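Local coordinates for acetyl-CoA C-acetyltransferase (Syntrophomonas wolfei subsp. wolfei, PDB 7N7Z), which probably catalyses the reversible condensation of two acetyl-CoA molecules into acetoacetyl-CoA and free CoA, at residues Glu7-Met13 against Leu273-Leu279; Asp112-Ala118 against Ala258-Ser264; Glu4-Val8 against Cys103-Gly109; Glu54-Ala58 against Ala98-Ala102; Met13-Ile18 against Arg366-Tyr372. The contacts are given in a common frame with arbitrary orientation. Residue numbers count along the deposited sequence, not the author numbering.

Interaction 1 of 5, residues Glu7-Met13 against Leu273-Leu279; sequences EVVVVGM and LKPLMKL
Antiparallel strand pairing joins Glu7-Met13 to Leu273-Leu279, where the first strand of the N-terminal half of the thiolase fold meets the first of the C-terminal half. The axes of the short strands 8-13 and 277-279 approach to 4.6 Å at 141°, so the pairing is splayed. Val9 and Lys278 form a non-hydrogen-bonded pair, CA to CA 4.2 Å. Around it, Leu279 N donates to Val8 O (3.0 Å), Val10 N to Met277 O (2.9 Å) and Leu276 N to Val10 O (2.7 Å). This seam makes one continuous sheet of the two halves, strand 8-20 being flanked on its other edge by strand 254-264. Backbone regularity breaks at Val11 (psi -24°) and Leu276 (psi -44°). A water there donates to Val11 O (2.7 Å) and Lys274 O (2.4 Å); another accepts from Val8 N (3.1 Å) and donates to Leu279 O (2.5 Å). Apolar contacts line the seam: Val9 CB to Pro275 CB 3.8 Å, Val11 CG1 to Leu273 CB 4.1 Å, and Met13 CE to Met277 CE 3.9 Å, Met277 being p at chi1. At the exposed end, Lys278 NZ reaches Glu7 OE1 in a 2.9 Å salt bridge.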
# COMPACT_ATOMS: atom_id res chain seq x y z
N GLU B 7 -7.11 -31.58 38.97
CA GLU B 7 -5.70 -31.59 38.60
C GLU B 7 -5.59 -31.72 37.09
O GLU B 7 -6.34 -32.47 36.46
CB GLU B 7 -4.97 -32.74 39.28
CG GLU B 7 -4.47 -32.42 40.68
CD GLU B 7 -4.04 -33.66 41.45
OE1 GLU B 7 -2.93 -33.65 42.02
OE2 GLU B 7 -4.81 -34.64 41.48
N VAL B 8 -4.64 -30.99 36.51
CA VAL B 8 -4.45 -30.95 35.06
C VAL B 8 -3.11 -31.58 34.72
O VAL B 8 -2.12 -31.40 35.44
CB VAL B 8 -4.53 -29.51 34.53
CG1 VAL B 8 -4.43 -29.50 33.01
CG2 VAL B 8 -5.83 -28.85 34.99
N VAL B 9 -3.08 -32.32 33.61
CA VAL B 9 -1.87 -32.98 33.13
C VAL B 9 -1.71 -32.69 31.65
O VAL B 9 -2.66 -32.32 30.95
CB VAL B 9 -1.90 -34.51 33.37
CG1 VAL B 9 -1.94 -34.81 34.86
CG2 VAL B 9 -3.09 -35.14 32.66
N VAL B 10 -0.48 -32.85 31.17
CA VAL B 10 -0.15 -32.74 29.75
C VAL B 10 0.07 -34.15 29.21
O VAL B 10 0.80 -34.94 29.82
CB VAL B 10 1.10 -31.87 29.53
CG1 VAL B 10 1.28 -31.57 28.04
CG2 VAL B 10 0.99 -30.58 30.33
N VAL B 11 -0.55 -34.45 28.08
CA VAL B 11 -0.49 -35.79 27.51
C VAL B 11 0.29 -35.83 26.20
O VAL B 11 0.80 -36.90 25.84
CB VAL B 11 -1.91 -36.36 27.30
CG1 VAL B 11 -1.84 -37.79 26.77
CG2 VAL B 11 -2.69 -36.32 28.61
N GLY B 12 0.40 -34.72 25.48
CA GLY B 12 1.16 -34.68 24.25
C GLY B 12 1.77 -33.31 24.05
O GLY B 12 1.18 -32.30 24.43
N MET B 13 2.96 -33.29 23.45
CA MET B 13 3.69 -32.05 23.24
C MET B 13 4.52 -32.16 21.97
O MET B 13 5.09 -33.22 21.69
CB MET B 13 4.60 -31.72 24.43
CG MET B 13 3.85 -31.51 25.73
SD MET B 13 4.97 -31.16 27.10
CE MET B 13 4.86 -29.38 27.15
N LEU B 273 -4.50 -43.23 28.96
CA LEU B 273 -3.36 -42.53 28.36
C LEU B 273 -2.29 -42.25 29.41
O LEU B 273 -2.51 -42.37 30.62
CB LEU B 273 -3.82 -41.23 27.70
CG LEU B 273 -4.92 -41.37 26.64
CD1 LEU B 273 -5.34 -40.00 26.13
CD2 LEU B 273 -4.46 -42.26 25.49
N LYS B 274 -1.12 -41.85 28.93
CA LYS B 274 0.04 -41.64 29.78
C LYS B 274 0.19 -40.15 30.07
O LYS B 274 0.54 -39.39 29.15
CB LYS B 274 1.30 -42.19 29.11
CG LYS B 274 2.57 -42.05 29.95
CD LYS B 274 3.63 -41.22 29.24
CE LYS B 274 4.66 -42.10 28.54
NZ LYS B 274 5.58 -41.28 27.68
N PRO B 275 -0.04 -39.69 31.30
CA PRO B 275 0.21 -38.27 31.60
C PRO B 275 1.70 -38.00 31.71
O PRO B 275 2.42 -38.67 32.46
CB PRO B 275 -0.51 -38.06 32.94
CG PRO B 275 -0.52 -39.41 33.57
CD PRO B 275 -0.60 -40.41 32.45
N LEU B 276 2.17 -37.00 30.95
CA LEU B 276 3.59 -36.70 30.91
C LEU B 276 4.04 -35.89 32.13
O LEU B 276 5.08 -36.18 32.72
CB LEU B 276 3.94 -35.96 29.62
CG LEU B 276 3.39 -36.60 28.34
CD1 LEU B 276 3.86 -35.84 27.11
CD2 LEU B 276 3.80 -38.05 28.26
N MET B 277 3.27 -34.88 32.51
CA MET B 277 3.56 -34.12 33.72
C MET B 277 2.31 -33.38 34.15
O MET B 277 1.35 -33.23 33.38
CB MET B 277 4.74 -33.17 33.51
CG MET B 277 4.53 -32.10 32.47
SD MET B 277 5.94 -30.98 32.36
CE MET B 277 5.54 -30.06 30.88
N LYS B 278 2.33 -32.90 35.39
CA LYS B 278 1.16 -32.30 36.03
C LYS B 278 1.42 -30.82 36.28
O LYS B 278 2.47 -30.45 36.82
CB LYS B 278 0.84 -33.01 37.34
CG LYS B 278 -0.04 -32.20 38.29
CD LYS B 278 -0.75 -33.09 39.31
CE LYS B 278 0.24 -34.00 40.02
NZ LYS B 278 -0.34 -34.65 41.23
N LEU B 279 0.46 -29.99 35.90
CA LEU B 279 0.54 -28.56 36.20
C LEU B 279 0.60 -28.35 37.71
O LEU B 279 -0.27 -28.82 38.45
CB LEU B 279 -0.68 -27.84 35.62
CG LEU B 279 -0.79 -26.35 35.91
CD1 LEU B 279 0.36 -25.58 35.27
CD2 LEU B 279 -2.12 -25.81 35.41
O HOH W 1 -2.65 -29.40 38.23
O HOH W 2 1.28 -39.36 26.85

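Interaction 2 of 5, residues Asp112-Ala118 against Ala258-Ser264; sequences DISLVTA and AAAVFMS
Two central strands of the N-terminal thiolase half pair here as a regular antiparallel ladder, Asp112-Ala118 against Ala258-Ser264, with short axes 4.7 Å apart at 170°. Hydrogen-bonded and non-hydrogen-bonded pairs alternate. Ala258 opens the ladder opposite Ala118: Ala258 N donates to Ala118 O (2.6 Å) and Ala118 N to Ala258 O (2.8 Å). Ala259 follows in a close non-hydrogen-bonded pair with Thr117, CA to CA 4.3 Å, and its CA-H contacts Val116 O (CA to O 3.1 Å). Ala260 exchanges both bonds with Val116, each 2.9 Å from N to O. Val261 lies opposite Leu115, whose t,p rotamer brings CD1 to 3.4 Å from Ala260 O and 4.3 Å from Val261 CG2. Phe262 is bonded both ways with Ser114 (Phe262 N to Ser114 O 2.9 Å, Ser114 N to Phe262 O 3.1 Å); its m rotamer sends the ring back along the strand, CE1 resting 3.4 Å from Val116 CG2. This face, with Ser114 and Val116, lies under helix 94-107, whereas Ala259, Val261 and Thr117 meet helix 30-45. Met263 pairs with Ile113, CG to CG2 3.7 Å. Ser264 ends the strand as N-cap of the next helix, its OG bonded to Lys267 N, while Ser264 N donates to Asp112 O at 3.2 Å.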
# COMPACT_ATOMS: atom_id res chain seq x y z
N ASP B 112 -12.71 -31.09 29.58
CA ASP B 112 -11.91 -32.24 29.98
C ASP B 112 -10.61 -32.36 29.19
O ASP B 112 -9.60 -32.79 29.75
CB ASP B 112 -12.71 -33.53 29.83
CG ASP B 112 -14.02 -33.49 30.60
OD1 ASP B 112 -14.07 -32.81 31.64
OD2 ASP B 112 -14.99 -34.15 30.16
N ILE B 113 -10.63 -31.98 27.91
CA ILE B 113 -9.47 -32.04 27.04
C ILE B 113 -9.39 -30.72 26.29
O ILE B 113 -10.36 -30.31 25.65
CB ILE B 113 -9.54 -33.22 26.06
CG1 ILE B 113 -9.99 -34.49 26.78
CG2 ILE B 113 -8.19 -33.43 25.38
CD1 ILE B 113 -10.15 -35.69 25.87
N SER B 114 -8.23 -30.07 26.35
CA SER B 114 -8.02 -28.78 25.70
C SER B 114 -6.75 -28.83 24.87
O SER B 114 -5.70 -29.28 25.36
CB SER B 114 -7.93 -27.65 26.73
OG SER B 114 -9.20 -27.36 27.29
N LEU B 115 -6.84 -28.38 23.63
CA LEU B 115 -5.68 -28.22 22.77
C LEU B 115 -5.17 -26.79 22.88
O LEU B 115 -5.97 -25.84 22.84
CB LEU B 115 -6.03 -28.55 21.32
CG LEU B 115 -4.96 -28.23 20.27
CD1 LEU B 115 -3.67 -28.97 20.58
CD2 LEU B 115 -5.46 -28.58 18.87
N VAL B 116 -3.87 -26.64 23.04
CA VAL B 116 -3.23 -25.33 23.08
C VAL B 116 -2.22 -25.27 21.94
O VAL B 116 -1.32 -26.11 21.86
CB VAL B 116 -2.54 -25.05 24.43
CG1 VAL B 116 -1.84 -23.70 24.39
CG2 VAL B 116 -3.55 -25.10 25.56
N THR B 117 -2.38 -24.29 21.06
CA THR B 117 -1.44 -24.04 19.98
C THR B 117 -0.79 -22.68 20.18
O THR B 117 -1.45 -21.73 20.62
CB THR B 117 -2.13 -24.09 18.61
OG1 THR B 117 -3.15 -23.09 18.54
CG2 THR B 117 -2.74 -25.46 18.36
N ALA B 118 0.50 -22.60 19.88
CA ALA B 118 1.26 -21.36 20.02
C ALA B 118 2.14 -21.23 18.79
O ALA B 118 2.96 -22.12 18.52
CB ALA B 118 2.10 -21.37 21.30
N ALA B 258 4.28 -24.39 18.36
CA ALA B 258 4.24 -25.43 19.37
C ALA B 258 2.79 -25.76 19.69
O ALA B 258 1.89 -24.95 19.48
CB ALA B 258 4.98 -25.01 20.65
N ALA B 259 2.57 -26.97 20.21
CA ALA B 259 1.23 -27.39 20.57
C ALA B 259 1.31 -28.37 21.73
O ALA B 259 2.34 -29.01 21.97
CB ALA B 259 0.50 -28.03 19.38
N ALA B 260 0.19 -28.49 22.45
CA ALA B 260 0.13 -29.38 23.61
C ALA B 260 -1.31 -29.77 23.85
O ALA B 260 -2.24 -29.00 23.61
CB ALA B 260 0.72 -28.71 24.85
N VAL B 261 -1.49 -31.00 24.34
CA VAL B 261 -2.80 -31.53 24.71
C VAL B 261 -2.85 -31.63 26.22
O VAL B 261 -2.08 -32.38 26.83
CB VAL B 261 -3.06 -32.89 24.05
CG1 VAL B 261 -4.42 -33.44 24.49
CG2 VAL B 261 -2.99 -32.78 22.54
N PHE B 262 -3.76 -30.88 26.84
CA PHE B 262 -3.94 -30.87 28.28
C PHE B 262 -5.20 -31.65 28.64
O PHE B 262 -6.15 -31.74 27.85
CB PHE B 262 -4.02 -29.44 28.81
CG PHE B 262 -2.78 -28.64 28.58
CD1 PHE B 262 -2.61 -27.93 27.40
CD2 PHE B 262 -1.77 -28.61 29.52
CE1 PHE B 262 -1.46 -27.20 27.17
CE2 PHE B 262 -0.61 -27.88 29.30
CZ PHE B 262 -0.46 -27.17 28.13
N MET B 263 -5.21 -32.20 29.85
CA MET B 263 -6.32 -33.03 30.30
C MET B 263 -6.43 -32.98 31.81
O MET B 263 -5.43 -32.81 32.52
CB MET B 263 -6.14 -34.49 29.86
CG MET B 263 -6.50 -34.75 28.42
SD MET B 263 -6.36 -36.50 28.01
CE MET B 263 -5.79 -36.39 26.32
N SER B 264 -7.66 -33.15 32.30
CA SER B 264 -7.85 -33.46 33.71
C SER B 264 -7.23 -34.82 34.00
O SER B 264 -7.28 -35.74 33.18
CB SER B 264 -9.34 -33.46 34.05
OG SER B 264 -9.99 -34.58 33.48

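Interaction 3 of 5, residues Glu4-Val8 against Cys103-Gly109; sequences EINEV and CQNIMLG
An N-terminal tail laid across the C-terminal end of a helix is the arrangement here: Glu4-Val8, extended but not yet strand except at its last residue, crosses the final turn of helix 94-107 and the loop after it. Ile5 comes first. Its CA lies 3.3 Å from Met107 O in a CA-H...O contact, its CB 4.3 Å from Met107 CB, and its CG2 4.3 Å from Leu108 CD2. Both Ile5 and Leu108 also pack on their own counterparts in a second subunit, which places this end of the contact at the subunit interface. Asn6 makes the closest backbone approach, CA to CA 4.4 Å from Met107, and its N donates to Met107 O (2.9 Å), a carbonyl at the helix end. Just past Met107 the chain leaves the helix at Leu108, and Gly109 adopts a positive phi of 77°, with Gly109 N bonded to Ile106 O at 3.2 Å. Glu7 points away and forms a salt bridge with Lys278. Val8 turns back toward the helix and begins the central strand 8-20. In its t rotamer it lodges between Cys103, Ile106 and Met107, with CG1 3.8 Å from Cys103 SG, and CG2 3.7 Å from Ile106 CG2 and 3.8 Å from Met107 CG.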
# COMPACT_ATOMS: atom_id res chain seq x y z
N GLU B 4 -14.49 -29.18 44.17
CA GLU B 4 -13.16 -28.59 44.16
C GLU B 4 -12.55 -28.70 42.76
O GLU B 4 -13.10 -29.36 41.88
CB GLU B 4 -12.26 -29.27 45.21
CG GLU B 4 -11.00 -28.49 45.59
CD GLU B 4 -11.26 -27.04 45.93
OE1 GLU B 4 -12.34 -26.74 46.49
OE2 GLU B 4 -10.39 -26.19 45.64
N ILE B 5 -11.41 -28.04 42.56
CA ILE B 5 -10.80 -27.93 41.24
C ILE B 5 -10.07 -29.21 40.88
O ILE B 5 -9.58 -29.95 41.75
CB ILE B 5 -9.85 -26.71 41.21
CG1 ILE B 5 -8.60 -27.00 42.05
CG2 ILE B 5 -10.59 -25.46 41.69
CD1 ILE B 5 -7.82 -25.76 42.47
N ASN B 6 -10.01 -29.49 39.58
CA ASN B 6 -9.35 -30.68 39.07
C ASN B 6 -7.84 -30.47 38.96
O ASN B 6 -7.35 -29.34 38.85
CB ASN B 6 -9.91 -31.06 37.70
CG ASN B 6 -11.38 -31.40 37.73
OD1 ASN B 6 -12.20 -30.71 37.12
ND2 ASN B 6 -11.73 -32.47 38.44
N GLU B 7 -7.11 -31.58 38.97
CA GLU B 7 -5.70 -31.59 38.60
C GLU B 7 -5.59 -31.72 37.09
O GLU B 7 -6.34 -32.47 36.46
CB GLU B 7 -4.97 -32.74 39.28
CG GLU B 7 -4.47 -32.42 40.68
CD GLU B 7 -4.04 -33.66 41.45
OE1 GLU B 7 -2.93 -33.65 42.02
OE2 GLU B 7 -4.81 -34.64 41.48
N VAL B 8 -4.64 -30.99 36.51
CA VAL B 8 -4.45 -30.95 35.06
C VAL B 8 -3.11 -31.58 34.72
O VAL B 8 -2.12 -31.40 35.44
CB VAL B 8 -4.53 -29.51 34.53
CG1 VAL B 8 -4.43 -29.50 33.01
CG2 VAL B 8 -5.83 -28.85 34.99
N CYS B 103 -5.87 -24.60 31.00
CA CYS B 103 -5.76 -25.39 32.22
C CYS B 103 -6.81 -24.98 33.25
O CYS B 103 -7.42 -25.83 33.90
CB CYS B 103 -4.35 -25.25 32.80
SG CYS B 103 -3.08 -26.14 31.86
N GLN B 104 -7.04 -23.67 33.40
CA GLN B 104 -8.05 -23.22 34.35
C GLN B 104 -9.45 -23.62 33.91
O GLN B 104 -10.31 -23.87 34.76
CB GLN B 104 -7.95 -21.70 34.53
CG GLN B 104 -6.68 -21.27 35.26
CD GLN B 104 -6.61 -19.77 35.52
OE1 GLN B 104 -5.83 -19.33 36.37
NE2 GLN B 104 -7.40 -18.99 34.80
N ASN B 105 -9.69 -23.70 32.60
CA ASN B 105 -10.94 -24.27 32.12
C ASN B 105 -11.07 -25.73 32.55
O ASN B 105 -12.16 -26.19 32.92
CB ASN B 105 -11.03 -24.15 30.60
CG ASN B 105 -11.90 -22.99 30.16
OD1 ASN B 105 -13.09 -22.93 30.46
ND2 ASN B 105 -11.30 -22.05 29.44
N ILE B 106 -9.96 -26.47 32.50
CA ILE B 106 -9.99 -27.86 32.95
C ILE B 106 -10.10 -27.93 34.46
O ILE B 106 -10.79 -28.81 35.01
CB ILE B 106 -8.74 -28.61 32.43
CG1 ILE B 106 -8.75 -28.64 30.90
CG2 ILE B 106 -8.69 -30.02 33.00
CD1 ILE B 106 -7.58 -29.38 30.28
N MET B 107 -9.44 -27.02 35.17
CA MET B 107 -9.53 -27.00 36.63
C MET B 107 -10.98 -26.87 37.08
O MET B 107 -11.39 -27.51 38.06
CB MET B 107 -8.71 -25.84 37.19
CG MET B 107 -7.22 -26.10 37.27
SD MET B 107 -6.33 -24.65 37.88
CE MET B 107 -4.76 -24.84 37.05
N LEU B 108 -11.77 -26.06 36.38
CA LEU B 108 -13.13 -25.74 36.80
C LEU B 108 -14.18 -26.66 36.18
O LEU B 108 -15.38 -26.40 36.35
CB LEU B 108 -13.45 -24.28 36.44
CG LEU B 108 -12.58 -23.23 37.15
CD1 LEU B 108 -12.89 -21.84 36.63
CD2 LEU B 108 -12.79 -23.30 38.65
N GLY B 109 -13.77 -27.72 35.49
CA GLY B 109 -14.70 -28.64 34.89
C GLY B 109 -15.35 -28.16 33.61
O GLY B 109 -16.22 -28.86 33.07

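Interaction 4 of 5, residues Glu54-Ala58 against Ala98-Ala102; sequences EIVGA and ATEIA
How closely a helix can lie on a sheet depends on the size of the facing side chains, and Glu54-Ala58 against Ala98-Ala102 illustrates this well. The short axes of strand and helix pass 8.1 Å apart at 158°, nearly antiparallel, and no hydrogen bond crosses between the segments. Val56 is the bump. Pointing at the helix in its t rotamer, it enters the shallow hollow bounded by Ala98, Ile101 and Ala102: CG1 reaches Ala98 CB at 3.7 Å and Ile101 CG2 at 4.2 Å, and CG2 reaches Ala102 CB at 3.8 Å. Ala98 itself fits between Val56 and Ala58, its CB 3.8 Å from Ala58 CB, and Val56 CA to Ala98 CA is 5.6 Å. Alternate strand residues face the helix, so Glu54 also does. It extends beside Ala102, OE2 to CA 3.9 Å, with this buried carboxylate hydrogen-bonded to Ser114 and salt-bridged to Arg97 of the second subunit. Cys92, the predicted acyl-thioester nucleophile, lies just before the helix, its side chain about 10 Å from that of Ala58. The helix belongs to a beta-alpha-beta crossover from strand 84-89 to the parallel strand 113-121, and passes over strand 54-58, which lies between those two in the sheet.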
# COMPACT_ATOMS: atom_id res chain seq x y z
N GLU B 54 -11.85 -28.03 23.14
CA GLU B 54 -11.59 -26.67 22.70
C GLU B 54 -10.17 -26.58 22.14
O GLU B 54 -9.37 -27.51 22.28
CB GLU B 54 -11.77 -25.66 23.84
CG GLU B 54 -10.67 -25.74 24.91
CD GLU B 54 -10.79 -24.65 25.96
OE1 GLU B 54 -11.44 -23.62 25.68
OE2 GLU B 54 -10.23 -24.82 27.06
N ILE B 55 -9.88 -25.45 21.52
CA ILE B 55 -8.52 -25.05 21.19
C ILE B 55 -8.32 -23.63 21.71
O ILE B 55 -9.15 -22.75 21.45
CB ILE B 55 -8.23 -25.12 19.68
CG1 ILE B 55 -6.78 -24.73 19.40
CG2 ILE B 55 -9.19 -24.23 18.90
CD1 ILE B 55 -6.37 -24.83 17.95
N VAL B 56 -7.24 -23.42 22.45
CA VAL B 56 -6.81 -22.09 22.87
C VAL B 56 -5.55 -21.78 22.08
O VAL B 56 -4.48 -22.35 22.34
CB VAL B 56 -6.56 -22.01 24.38
CG1 VAL B 56 -6.29 -20.58 24.79
CG2 VAL B 56 -7.76 -22.57 25.14
N GLY B 57 -5.67 -20.89 21.10
CA GLY B 57 -4.58 -20.58 20.19
C GLY B 57 -3.84 -19.33 20.62
O GLY B 57 -4.45 -18.29 20.91
N ALA B 58 -2.51 -19.44 20.67
CA ALA B 58 -1.64 -18.33 21.03
C ALA B 58 -0.90 -17.82 19.80
O ALA B 58 -0.43 -18.61 18.97
CB ALA B 58 -0.63 -18.75 22.10
N ALA B 98 -2.11 -18.92 26.94
CA ALA B 98 -3.01 -19.92 26.37
C ALA B 98 -3.02 -21.18 27.21
O ALA B 98 -4.08 -21.79 27.42
CB ALA B 98 -2.59 -20.24 24.93
N THR B 99 -1.85 -21.59 27.71
CA THR B 99 -1.78 -22.76 28.57
C THR B 99 -2.59 -22.55 29.84
O THR B 99 -3.33 -23.45 30.27
CB THR B 99 -0.32 -23.06 28.91
OG1 THR B 99 0.39 -23.41 27.72
CG2 THR B 99 -0.22 -24.21 29.91
N GLU B 100 -2.48 -21.37 30.46
CA GLU B 100 -3.23 -21.09 31.68
C GLU B 100 -4.73 -21.11 31.41
O GLU B 100 -5.50 -21.76 32.12
CB GLU B 100 -2.80 -19.75 32.26
CG GLU B 100 -3.24 -19.55 33.71
CD GLU B 100 -2.90 -18.18 34.25
OE1 GLU B 100 -2.46 -18.09 35.42
OE2 GLU B 100 -3.08 -17.18 33.52
N ILE B 101 -5.17 -20.38 30.38
CA ILE B 101 -6.60 -20.30 30.08
C ILE B 101 -7.18 -21.70 29.91
O ILE B 101 -8.25 -22.02 30.45
CB ILE B 101 -6.84 -19.43 28.82
CG1 ILE B 101 -6.51 -17.97 29.12
CG2 ILE B 101 -8.28 -19.57 28.34
CD1 ILE B 101 -6.28 -17.13 27.87
N ALA B 102 -6.49 -22.55 29.15
CA ALA B 102 -6.97 -23.91 28.94
C ALA B 102 -6.95 -24.70 30.24
O ALA B 102 -7.92 -25.41 30.55
CB ALA B 102 -6.12 -24.60 27.87

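Interaction 5 of 5, residues Met13-Ile18 against Arg366-Tyr372; sequences MARTPI and RIIVSMY
Met13, Val369 and Arg15 carry most of this buried contact, in which segment 13-15 of strand 8-20 crosses helix 366-372. Its axis passes 8.4 Å from the helix axis, at 119°, and Met13 and Val369 come to 6.1 Å CA to CA. Met13, extended as m,t through chi2, lays its methyl in the helix groove: CE is 3.5 Å from Val369 CA, 3.7 Å from Val369 CG2 and 3.6 Å from Ile368 CG2. Its sulfur makes a Met-aromatic contact, SD 4.7 Å from the Tyr372 ring centroid at an oblique approach, and 3.9 Å from Tyr372 CB. Val369 points at the strand, its CG2 also 4.2 Å from Ala14 O. Arg15, two residues beyond Met13 and so on the same side, takes chi1 p and brings its CD against Arg366 CD at 3.5 Å. The Arg15 head is salt-bridged to Glu202 and Asp220; Arg366 NH1 donates to Ser370 OG (2.9 Å), which is itself hydrogen-bonded to Glu202. Ile18 CD1 adds a contact to Arg366 NE at 3.8 Å. The side chain of Arg366 lies about 7 Å from that of His358, a predicted active-site base. The contact thus packs helix 360-378 of the C-terminal half onto strand 8-20, which has helix 30-45 on its far face at Ala14 and strands 254-264 and 277-285 along its edges, with Met277 beside Met13.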
# COMPACT_ATOMS: atom_id res chain seq x y z
N MET B 13 2.96 -33.29 23.45
CA MET B 13 3.69 -32.05 23.24
C MET B 13 4.52 -32.16 21.97
O MET B 13 5.09 -33.22 21.69
CB MET B 13 4.60 -31.72 24.43
CG MET B 13 3.85 -31.51 25.73
SD MET B 13 4.97 -31.16 27.10
CE MET B 13 4.86 -29.38 27.15
N ALA B 14 4.59 -31.07 21.22
CA ALA B 14 5.37 -31.05 19.99
C ALA B 14 5.64 -29.61 19.59
O ALA B 14 4.91 -28.69 19.96
CB ALA B 14 4.66 -31.79 18.85
N ARG B 15 6.71 -29.43 18.81
CA ARG B 15 7.01 -28.14 18.21
C ARG B 15 7.70 -28.39 16.88
O ARG B 15 8.30 -29.44 16.65
CB ARG B 15 7.89 -27.28 19.12
CG ARG B 15 9.32 -27.78 19.32
CD ARG B 15 10.21 -26.67 19.88
NE ARG B 15 11.58 -27.10 20.12
CZ ARG B 15 12.60 -26.91 19.29
NH1 ARG B 15 12.44 -26.31 18.12
NH2 ARG B 15 13.82 -27.32 19.65
N THR B 16 7.60 -27.41 15.99
CA THR B 16 8.36 -27.42 14.76
C THR B 16 9.76 -26.90 15.04
O THR B 16 10.04 -26.37 16.12
CB THR B 16 7.67 -26.57 13.70
OG1 THR B 16 7.83 -25.18 14.02
CG2 THR B 16 6.19 -26.91 13.62
N PRO B 17 10.69 -27.04 14.10
CA PRO B 17 11.98 -26.36 14.23
C PRO B 17 11.77 -24.85 14.27
O PRO B 17 10.77 -24.32 13.79
CB PRO B 17 12.75 -26.80 12.98
CG PRO B 17 12.08 -28.05 12.53
CD PRO B 17 10.63 -27.89 12.89
N ILE B 18 12.74 -24.16 14.86
CA ILE B 18 12.73 -22.71 14.92
C ILE B 18 13.48 -22.20 13.70
O ILE B 18 14.71 -22.30 13.63
CB ILE B 18 13.34 -22.18 16.22
CG1 ILE B 18 12.58 -22.76 17.42
CG2 ILE B 18 13.31 -20.66 16.26
CD1 ILE B 18 13.15 -22.35 18.77
N ARG B 366 6.81 -22.95 23.75
CA ARG B 366 8.01 -23.66 23.31
C ARG B 366 8.87 -24.07 24.49
O ARG B 366 9.30 -25.23 24.60
CB ARG B 366 8.82 -22.77 22.35
CG ARG B 366 9.67 -23.53 21.35
CD ARG B 366 11.01 -23.96 21.94
NE ARG B 366 11.85 -22.81 22.26
CZ ARG B 366 12.83 -22.82 23.15
NH1 ARG B 366 13.13 -23.92 23.84
NH2 ARG B 366 13.53 -21.71 23.36
N ILE B 367 9.14 -23.13 25.41
CA ILE B 367 10.03 -23.43 26.52
C ILE B 367 9.40 -24.40 27.51
O ILE B 367 10.12 -25.09 28.24
CB ILE B 367 10.45 -22.12 27.22
CG1 ILE B 367 9.24 -21.38 27.80
CG2 ILE B 367 11.20 -21.22 26.25
CD1 ILE B 367 9.63 -20.24 28.72
N ILE B 368 8.06 -24.48 27.55
CA ILE B 368 7.42 -25.53 28.34
C ILE B 368 7.67 -26.89 27.69
O ILE B 368 7.99 -27.87 28.37
CB ILE B 368 5.92 -25.25 28.49
CG1 ILE B 368 5.68 -24.02 29.36
CG2 ILE B 368 5.22 -26.44 29.11
CD1 ILE B 368 4.30 -23.42 29.17
N VAL B 369 7.52 -26.97 26.36
CA VAL B 369 7.79 -28.21 25.65
C VAL B 369 9.23 -28.64 25.87
O VAL B 369 9.52 -29.79 26.21
CB VAL B 369 7.47 -28.05 24.15
CG1 VAL B 369 8.02 -29.22 23.36
CG2 VAL B 369 5.97 -27.91 23.94
N SER B 370 10.17 -27.71 25.66
CA SER B 370 11.58 -28.04 25.83
C SER B 370 11.90 -28.39 27.27
O SER B 370 12.70 -29.30 27.54
CB SER B 370 12.45 -26.88 25.35
OG SER B 370 12.33 -26.70 23.95
N MET B 371 11.29 -27.68 28.22
CA MET B 371 11.49 -28.00 29.63
C MET B 371 11.19 -29.46 29.91
O MET B 371 12.02 -30.19 30.47
CB MET B 371 10.62 -27.09 30.50
CG MET B 371 10.75 -27.35 32.01
SD MET B 371 9.32 -26.74 32.93
CE MET B 371 8.11 -27.99 32.50
N TYR B 372 10.00 -29.92 29.51
CA TYR B 372 9.62 -31.30 29.78
C TYR B 372 10.63 -32.28 29.20
O TYR B 372 11.15 -33.15 29.91
CB TYR B 372 8.23 -31.60 29.21
CG TYR B 372 8.01 -33.09 29.02
CD1 TYR B 372 7.69 -33.90 30.11
CD2 TYR B 372 8.14 -33.68 27.78
CE1 TYR B 372 7.50 -35.26 29.95
CE2 TYR B 372 7.96 -35.04 27.61
CZ TYR B 372 7.64 -35.82 28.70
OH TYR B 372 7.45 -37.18 28.54

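Strand 8-20 recurs in interactions 1 and 5, and interaction 3 begins where it starts. Interactions 1 and 2 are sheet pairings held by backbone hydrogen bonds, joined as neighbours through Val9 N to Met263 O (2.6 Å) and Val11 N to Val261 O (2.9 Å). Interactions 4 and 5 instead set helices on the sheet by side-chain packing, with no hydrogen bond between the segments. Buried interactions 2, 4 and 5 approach the predicted catalytic residues; 1 and 3, further out and partly exposed, combine apolar contacts with polar ones, and only 1 has a salt bridge between its segments. Helix 94-107 serves both 3 and 4, which alone touch the second subunit.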